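Local structure of pilus assembly protein PILC (Thermus thermophilus, 2WHN) at residues R77-A85 / I95-L103. The protein probably serves as an inner-membrane component of the type IV pilus machinery, controlling pilus assembly and disassembly, and is represented here by its N-terminal domain. Residues are numbered along the deposited sequence; the frame is centred on the assembly and turned at random.
Sequences RLYVNLVRA and ILDRLASFL
Leu99 sets its CD1 methyl squarely over the Tyr79 ring, a CH-pi contact in which CD1 stands 3.8 Å from the ring centroid and only 4° off the normal. With CG of Tyr79 anti to the backbone N (chi1 -163°), the side chain reaches across to helix 92-109 and meets three of its leucines. At the ring's edge Leu103 brings CD1 to 4.0 Å from Tyr79 CE1, while Leu96 CD1 comes in obliquely, 3.6 Å from Tyr79 OH.

The rest is apolar packing, partly of side chain on main chain. The other methyl of Leu99 turns to the neighbouring helical turn, CD2 lying 3.6 Å from Leu82 CD1, so the fork of this one leucine is divided between Tyr79 and Leu82. One turn along, Ile95 lies against main chain: its CD1 is 3.5 Å from Leu82 O and 4.0 Å from Ala85 C, and its CG2 sits by Leu82 CB. Val83 CG2 fills in more loosely between Leu96 and Leu99.

The polar ends of Tyr79 and Asp97 look to helix 12-28. The hydroxyl of the buried Tyr79 hydrogen-bonds with Ser19 OG, and Asp97 forms a salt bridge with Arg20; the same helix packs on Leu96 through Leu22 and on Leu103 through Ser19.

Helices 77-89 and 92-109 form an antiparallel hairpin within this all-helical domain of the GSP F family; the axes of segments 77-85 and 95-103 come within 10.3 Å, their N-to-C directions at 158°. Between the two segments the grip is entirely van der Waals and CH-pi, so it depends on shape fit, with directional bonding at Tyr79 OH tying the hairpin to helix 12-28.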
loop_
_atom_site.group_PDB
_atom_site.type_symbol
_atom_site.label_atom_id
_atom_site.label_comp_id
_atom_site.label_asym_id
_atom_site.label_seq_id
_atom_site.Cartn_x
_atom_site.Cartn_y
_atom_site.Cartn_z
ATOM N N ARG A 77 4.261 9.962 -5.678
ATOM C CA ARG A 77 5.648 10.254 -5.324
ATOM C C ARG A 77 5.785 10.540 -3.836
ATOM O O ARG A 77 6.712 10.063 -3.183
ATOM C CB ARG A 77 6.174 11.446 -6.126
ATOM C CG ARG A 77 6.701 11.088 -7.502
ATOM C CD ARG A 77 7.272 12.316 -8.202
ATOM N NE ARG A 77 7.045 12.270 -9.642
ATOM C CZ ARG A 77 5.852 12.397 -10.212
ATOM N NH1 ARG A 77 4.772 12.573 -9.462
ATOM N NH2 ARG A 77 5.736 12.344 -11.532
ATOM N N LEU A 78 4.859 11.326 -3.302
ATOM C CA LEU A 78 4.893 11.671 -1.890
ATOM C C LEU A 78 4.691 10.432 -1.019
ATOM O O LEU A 78 5.367 10.256 -0.004
ATOM C CB LEU A 78 3.834 12.727 -1.571
ATOM C CG LEU A 78 3.856 13.252 -0.136
ATOM C CD1 LEU A 78 5.248 13.754 0.232
ATOM C CD2 LEU A 78 2.815 14.347 0.050
ATOM N N TYR A 79 3.760 9.576 -1.423
ATOM C CA TYR A 79 3.506 8.332 -0.707
ATOM C C TYR A 79 4.792 7.522 -0.623
ATOM O O TYR A 79 5.219 7.130 0.465
ATOM C CB TYR A 79 2.413 7.527 -1.421
ATOM C CG TYR A 79 1.768 6.438 -0.587
ATOM C CD1 TYR A 79 0.451 6.550 -0.166
ATOM C CD2 TYR A 79 2.451 5.265 -0.288
ATOM C CE1 TYR A 79 -0.160 5.538 0.552
ATOM C CE2 TYR A 79 1.852 4.250 0.442
ATOM C CZ TYR A 79 0.550 4.396 0.865
ATOM O OH TYR A 79 -0.056 3.395 1.586
ATOM N N VAL A 80 5.414 7.290 -1.777
ATOM C CA VAL A 80 6.646 6.507 -1.854
ATOM C C VAL A 80 7.769 7.176 -1.061
ATOM O O VAL A 80 8.486 6.523 -0.303
ATOM C CB VAL A 80 7.096 6.301 -3.324
ATOM C CG1 VAL A 80 8.507 5.733 -3.388
ATOM C CG2 VAL A 80 6.116 5.393 -4.068
ATOM N N ASN A 81 7.912 8.486 -1.232
ATOM C CA ASN A 81 8.949 9.230 -0.523
ATOM C C ASN A 81 8.761 9.169 0.992
ATOM O O ASN A 81 9.726 9.048 1.740
ATOM C CB ASN A 81 8.995 10.682 -1.004
ATOM C CG ASN A 81 9.776 10.842 -2.295
ATOM O OD1 ASN A 81 10.623 10.014 -2.623
ATOM N ND2 ASN A 81 9.512 11.923 -3.019
ATOM N N LEU A 82 7.510 9.229 1.434
ATOM C CA LEU A 82 7.199 9.132 2.853
ATOM C C LEU A 82 7.479 7.730 3.391
ATOM O O LEU A 82 8.123 7.570 4.428
ATOM C CB LEU A 82 5.740 9.518 3.106
ATOM C CG LEU A 82 5.495 11.022 3.219
ATOM C CD1 LEU A 82 4.001 11.319 3.302
ATOM C CD2 LEU A 82 6.238 11.588 4.432
ATOM N N VAL A 83 7.010 6.718 2.667
ATOM C CA VAL A 83 7.349 5.330 2.973
ATOM C C VAL A 83 8.855 5.119 3.008
ATOM O O VAL A 83 9.370 4.412 3.876
ATOM C CB VAL A 83 6.704 4.345 1.968
ATOM C CG1 VAL A 83 7.339 2.959 2.084
ATOM C CG2 VAL A 83 5.203 4.269 2.202
ATOM N N ARG A 84 9.569 5.759 2.086
ATOM C CA ARG A 84 11.027 5.648 2.047
ATOM C C ARG A 84 11.678 6.214 3.308
ATOM O O ARG A 84 12.659 5.665 3.813
ATOM C CB ARG A 84 11.596 6.343 0.807
ATOM C CG ARG A 84 13.110 6.486 0.828
ATOM C CD ARG A 84 13.776 5.123 0.795
ATOM N NE ARG A 84 15.206 5.203 1.076
ATOM C CZ ARG A 84 16.002 4.146 1.194
ATOM N NH1 ARG A 84 15.507 2.921 1.055
ATOM N NH2 ARG A 84 17.290 4.314 1.455
ATOM N N ALA A 85 11.144 7.322 3.808
ATOM C CA ALA A 85 11.629 7.891 5.065
ATOM C C ALA A 85 11.334 6.944 6.229
ATOM O O ALA A 85 12.148 6.786 7.135
ATOM C CB ALA A 85 11.003 9.256 5.315
ATOM N N ILE A 95 4.079 6.659 9.853
ATOM C CA ILE A 95 3.916 7.106 8.478
ATOM C C ILE A 95 2.630 6.587 7.835
ATOM O O ILE A 95 1.917 7.339 7.171
ATOM C CB ILE A 95 5.129 6.709 7.611
ATOM C CG1 ILE A 95 6.348 7.553 7.994
ATOM C CG2 ILE A 95 4.806 6.878 6.134
ATOM C CD1 ILE A 95 7.684 6.856 7.782
ATOM N N LEU A 96 2.333 5.305 8.022
ATOM C CA LEU A 96 1.180 4.705 7.354
ATOM C C LEU A 96 -0.127 5.170 7.990
ATOM O O LEU A 96 -1.119 5.389 7.299
ATOM C CB LEU A 96 1.260 3.175 7.384
ATOM C CG LEU A 96 1.725 2.448 6.123
ATOM C CD1 LEU A 96 0.724 2.634 4.976
ATOM C CD2 LEU A 96 3.117 2.896 5.711
ATOM N N ASP A 97 -0.111 5.358 9.305
ATOM C CA ASP A 97 -1.274 5.885 10.012
ATOM C C ASP A 97 -1.653 7.276 9.500
ATOM O O ASP A 97 -2.828 7.568 9.277
ATOM C CB ASP A 97 -1.003 5.922 11.515
ATOM C CG ASP A 97 -2.170 6.470 12.302
ATOM O OD1 ASP A 97 -3.330 6.190 11.940
ATOM O OD2 ASP A 97 -1.925 7.181 13.294
ATOM N N ARG A 98 -0.649 8.110 9.254
ATOM C CA ARG A 98 -0.890 9.483 8.812
ATOM C C ARG A 98 -1.300 9.536 7.343
ATOM O O ARG A 98 -2.174 10.305 6.968
ATOM C CB ARG A 98 0.346 10.355 9.053
ATOM C CG ARG A 98 0.558 10.753 10.514
ATOM C CD ARG A 98 -0.463 11.795 10.970
ATOM N NE ARG A 98 -0.200 13.128 10.423
ATOM C CZ ARG A 98 0.696 13.983 10.914
ATOM N NH1 ARG A 98 1.455 13.640 11.949
ATOM N NH2 ARG A 98 0.838 15.188 10.369
ATOM N N LEU A 99 -0.660 8.715 6.514
ATOM C CA LEU A 99 -1.076 8.565 5.122
ATOM C C LEU A 99 -2.516 8.063 5.027
ATOM O O LEU A 99 -3.299 8.559 4.221
ATOM C CB LEU A 99 -0.134 7.615 4.374
ATOM C CG LEU A 99 1.217 8.204 3.962
ATOM C CD1 LEU A 99 2.131 7.128 3.386
ATOM C CD2 LEU A 99 1.017 9.336 2.963
ATOM N N ALA A 100 -2.864 7.082 5.855
ATOM C CA ALA A 100 -4.212 6.513 5.844
ATOM C C ALA A 100 -5.264 7.542 6.253
ATOM O O ALA A 100 -6.332 7.629 5.646
ATOM C CB ALA A 100 -4.283 5.289 6.750
ATOM N N SER A 101 -4.960 8.318 7.287
ATOM C CA SER A 101 -5.881 9.349 7.766
ATOM C C SER A 101 -6.077 10.436 6.717
ATOM O O SER A 101 -7.186 10.931 6.517
ATOM C CB SER A 101 -5.353 9.978 9.055
ATOM O OG SER A 101 -5.275 9.014 10.090
ATOM N N PHE A 102 -4.972 10.855 6.111
ATOM C CA PHE A 102 -5.010 11.781 4.994
ATOM C C PHE A 102 -5.939 11.275 3.891
ATOM O O PHE A 102 -6.759 12.030 3.358
ATOM C CB PHE A 102 -3.601 11.986 4.440
ATOM C CG PHE A 102 -3.545 12.911 3.264
ATOM C CD1 PHE A 102 -3.489 14.283 3.449
ATOM C CD2 PHE A 102 -3.574 12.413 1.973
ATOM C CE1 PHE A 102 -3.456 15.142 2.365
ATOM C CE2 PHE A 102 -3.534 13.266 0.884
ATOM C CZ PHE A 102 -3.482 14.631 1.080
ATOM N N LEU A 103 -5.813 9.996 3.555
ATOM C CA LEU A 103 -6.547 9.427 2.428
ATOM C C LEU A 103 -8.022 9.241 2.767
ATOM O O LEU A 103 -8.900 9.533 1.948
ATOM C CB LEU A 103 -5.927 8.098 2.002
ATOM C CG LEU A 103 -4.586 8.212 1.278
ATOM C CD1 LEU A 103 -3.881 6.861 1.193
ATOM C CD2 LEU A 103 -4.779 8.814 -0.108
#